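Local coordinates for protein aldo-keto reductase family 1 member C1 (Caenorhabditis elegans, PDB 1QWK) that probably reduces aldehydes and ketones with NADPH, as an aldose-reductase-like member of the aldo-keto reductase family, at residues 181-186 with 250-255. Numbering follows the deposited sequence.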
loop_
_atom_site.group_PDB
_atom_site.type_symbol
_atom_site.label_atom_id
_atom_site.label_comp_id
_atom_site.label_asym_id
_atom_site.label_seq_id
_atom_site.Cartn_x
_atom_site.Cartn_y
_atom_site.Cartn_z
ATOM N N TYR A 181 -14.518 -1.851 -6.253
ATOM C CA TYR A 181 -15.645 -1.185 -5.616
ATOM C C TYR A 181 -15.302 0.142 -4.919
ATOM O O TYR A 181 -15.999 0.578 -4.009
ATOM C CB TYR A 181 -16.349 -2.161 -4.663
ATOM C CG TYR A 181 -17.270 -3.144 -5.375
ATOM C CD1 TYR A 181 -17.275 -3.249 -6.772
ATOM C CD2 TYR A 181 -18.151 -3.953 -4.654
ATOM C CE1 TYR A 181 -18.136 -4.133 -7.428
ATOM C CE2 TYR A 181 -19.015 -4.841 -5.302
ATOM C CZ TYR A 181 -19.004 -4.923 -6.687
ATOM O OH TYR A 181 -19.864 -5.780 -7.333
ATOM N N PHE A 182 -14.213 0.766 -5.369
ATOM C CA PHE A 182 -13.755 2.080 -4.894
ATOM C C PHE A 182 -12.592 2.431 -5.824
ATOM O O PHE A 182 -11.430 2.514 -5.400
ATOM C CB PHE A 182 -13.283 2.044 -3.435
ATOM C CG PHE A 182 -13.139 3.414 -2.829
ATOM C CD1 PHE A 182 -14.238 4.277 -2.759
ATOM C CD2 PHE A 182 -11.905 3.867 -2.374
ATOM C CE1 PHE A 182 -14.104 5.568 -2.248
ATOM C CE2 PHE A 182 -11.758 5.156 -1.858
ATOM C CZ PHE A 182 -12.860 6.015 -1.794
ATOM N N PRO A 183 -12.907 2.635 -7.117
ATOM C CA PRO A 183 -12.023 2.963 -8.240
ATOM C C PRO A 183 -11.078 4.146 -8.127
ATOM O O PRO A 183 -10.009 4.139 -8.735
ATOM C CB PRO A 183 -12.993 3.153 -9.408
ATOM C CG PRO A 183 -14.167 2.369 -9.037
ATOM C CD PRO A 183 -14.311 2.645 -7.568
ATOM N N GLN A 184 -11.480 5.172 -7.383
ATOM C CA GLN A 184 -10.653 6.364 -7.230
ATOM C C GLN A 184 -10.233 6.934 -8.594
ATOM O O GLN A 184 -9.063 7.257 -8.810
ATOM C CB GLN A 184 -9.413 6.025 -6.396
ATOM C CG GLN A 184 -9.735 5.617 -4.960
ATOM C CD GLN A 184 -9.438 6.712 -3.952
ATOM O OE1 GLN A 184 -9.813 7.872 -4.141
ATOM N NE2 GLN A 184 -8.772 6.346 -2.865
ATOM N N HIS A 185 -11.185 7.059 -9.514
ATOM C CA HIS A 185 -10.880 7.593 -10.840
ATOM C C HIS A 185 -10.282 8.995 -10.768
ATOM O O HIS A 185 -9.298 9.295 -11.445
ATOM C CB HIS A 185 -12.139 7.628 -11.711
ATOM C CG HIS A 185 -12.680 6.274 -12.044
ATOM N ND1 HIS A 185 -11.986 5.363 -12.811
ATOM C CD2 HIS A 185 -13.841 5.668 -11.701
ATOM C CE1 HIS A 185 -12.695 4.254 -12.924
ATOM N NE2 HIS A 185 -13.825 4.414 -12.259
ATOM N N ASP A 186 -10.877 9.849 -9.941
ATOM C CA ASP A 186 -10.412 11.225 -9.791
ATOM C C ASP A 186 -8.982 11.308 -9.261
ATOM O O ASP A 186 -8.164 12.064 -9.785
ATOM C CB ASP A 186 -11.350 11.995 -8.858
ATOM C CG ASP A 186 -11.025 13.477 -8.795
ATOM O OD1 ASP A 186 -11.112 14.152 -9.844
ATOM O OD2 ASP A 186 -10.682 13.970 -7.701
ATOM N N LEU A 250 -6.634 -8.027 -8.909
ATOM C CA LEU A 250 -5.280 -7.490 -8.869
ATOM C C LEU A 250 -4.881 -6.973 -10.249
ATOM O O LEU A 250 -4.301 -5.892 -10.365
ATOM C CB LEU A 250 -4.289 -8.562 -8.401
ATOM C CG LEU A 250 -4.534 -9.082 -6.979
ATOM C CD1 LEU A 250 -3.509 -10.154 -6.634
ATOM C CD2 LEU A 250 -4.453 -7.922 -5.985
ATOM N N ARG A 251 -5.205 -7.735 -11.293
ATOM C CA ARG A 251 -4.870 -7.327 -12.653
ATOM C C ARG A 251 -5.638 -6.058 -13.009
ATOM O O ARG A 251 -5.143 -5.207 -13.745
ATOM C CB ARG A 251 -5.201 -8.441 -13.657
ATOM C CG ARG A 251 -4.620 -8.199 -15.045
ATOM C CD ARG A 251 -3.096 -8.309 -15.043
ATOM N NE ARG A 251 -2.487 -7.336 -15.939
ATOM C CZ ARG A 251 -1.181 -7.231 -16.175
ATOM N NH1 ARG A 251 -0.324 -8.049 -15.583
ATOM N NH2 ARG A 251 -0.728 -6.289 -16.994
ATOM N N TYR A 252 -6.851 -5.934 -12.478
ATOM C CA TYR A 252 -7.664 -4.750 -12.727
ATOM C C TYR A 252 -6.889 -3.513 -12.273
ATOM O O TYR A 252 -6.729 -2.553 -13.026
ATOM C CB TYR A 252 -8.978 -4.839 -11.949
ATOM C CG TYR A 252 -9.701 -3.515 -11.838
ATOM C CD1 TYR A 252 -10.418 -2.994 -12.915
ATOM C CD2 TYR A 252 -9.633 -2.762 -10.661
ATOM C CE1 TYR A 252 -11.048 -1.754 -12.823
ATOM C CE2 TYR A 252 -10.257 -1.521 -10.559
ATOM C CZ TYR A 252 -10.961 -1.025 -11.643
ATOM O OH TYR A 252 -11.574 0.203 -11.546
ATOM N N ALA A 253 -6.409 -3.541 -11.034
ATOM C CA ALA A 253 -5.659 -2.412 -10.495
ATOM C C ALA A 253 -4.372 -2.161 -11.280
ATOM O O ALA A 253 -4.007 -1.015 -11.537
ATOM C CB ALA A 253 -5.337 -2.651 -9.022
ATOM N N LEU A 254 -3.682 -3.230 -11.659
ATOM C CA LEU A 254 -2.443 -3.082 -12.417
ATOM C C LEU A 254 -2.694 -2.396 -13.752
ATOM O O LEU A 254 -1.965 -1.486 -14.140
ATOM C CB LEU A 254 -1.799 -4.447 -12.661
ATOM C CG LEU A 254 -1.082 -5.068 -11.463
ATOM C CD1 LEU A 254 -0.663 -6.493 -11.791
ATOM C CD2 LEU A 254 0.140 -4.218 -11.111
ATOM N N ASP A 255 -3.734 -2.826 -14.456
ATOM C CA ASP A 255 -4.018 -2.231 -15.744
ATOM C C ASP A 255 -4.659 -0.846 -15.666
ATOM O O ASP A 255 -4.824 -0.170 -16.688
ATOM C CB ASP A 255 -4.818 -3.211 -16.604
ATOM C CG ASP A 255 -3.955 -4.368 -17.090
ATOM O OD1 ASP A 255 -2.767 -4.119 -17.383
ATOM O OD2 ASP A 255 -4.435 -5.516 -17.183
#
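Y252 reaches from the last turns of helix 245-255 to P183, its phenol oxygen OH lying 3.9 Å from P183 CB. CB of Y252 already points at the loop, and CG anti to the backbone N (chi1 164°) carries the ring on, hydroxyl foremost, while the backbones stay well apart, P183 CA and A253 CA being 8.6 Å from each other. The touch is made by one oxygen against the pyrrolidine rim, a van der Waals contact without ring stacking. The firmer packing is on the side of Y252, whose buried ring also rests on I286 and L289 of helix 283-289. H185, in the first turn of helix 185-193, forms the loose, exposed side: its CE1 stops 4.4 Å from Y252 OH, and within the same segment P183 CB lies 3.2 Å above the plane of the H185 imidazole, offset toward the rim. The contact thus joins the loop after strand 173-177 to the helix before strand 259-261, on the outer layer of the TIM barrel and away from the predicted catalytic and substrate-binding residues. The direct touch is slight, a polar oxygen against an aliphatic carbon with no bond between the segments. The main polar partner of Y252 OH is instead E290 OE2, while R256 NH1 hydrogen-bonds the backbone oxygen of P183 and only weakly Y252 OH.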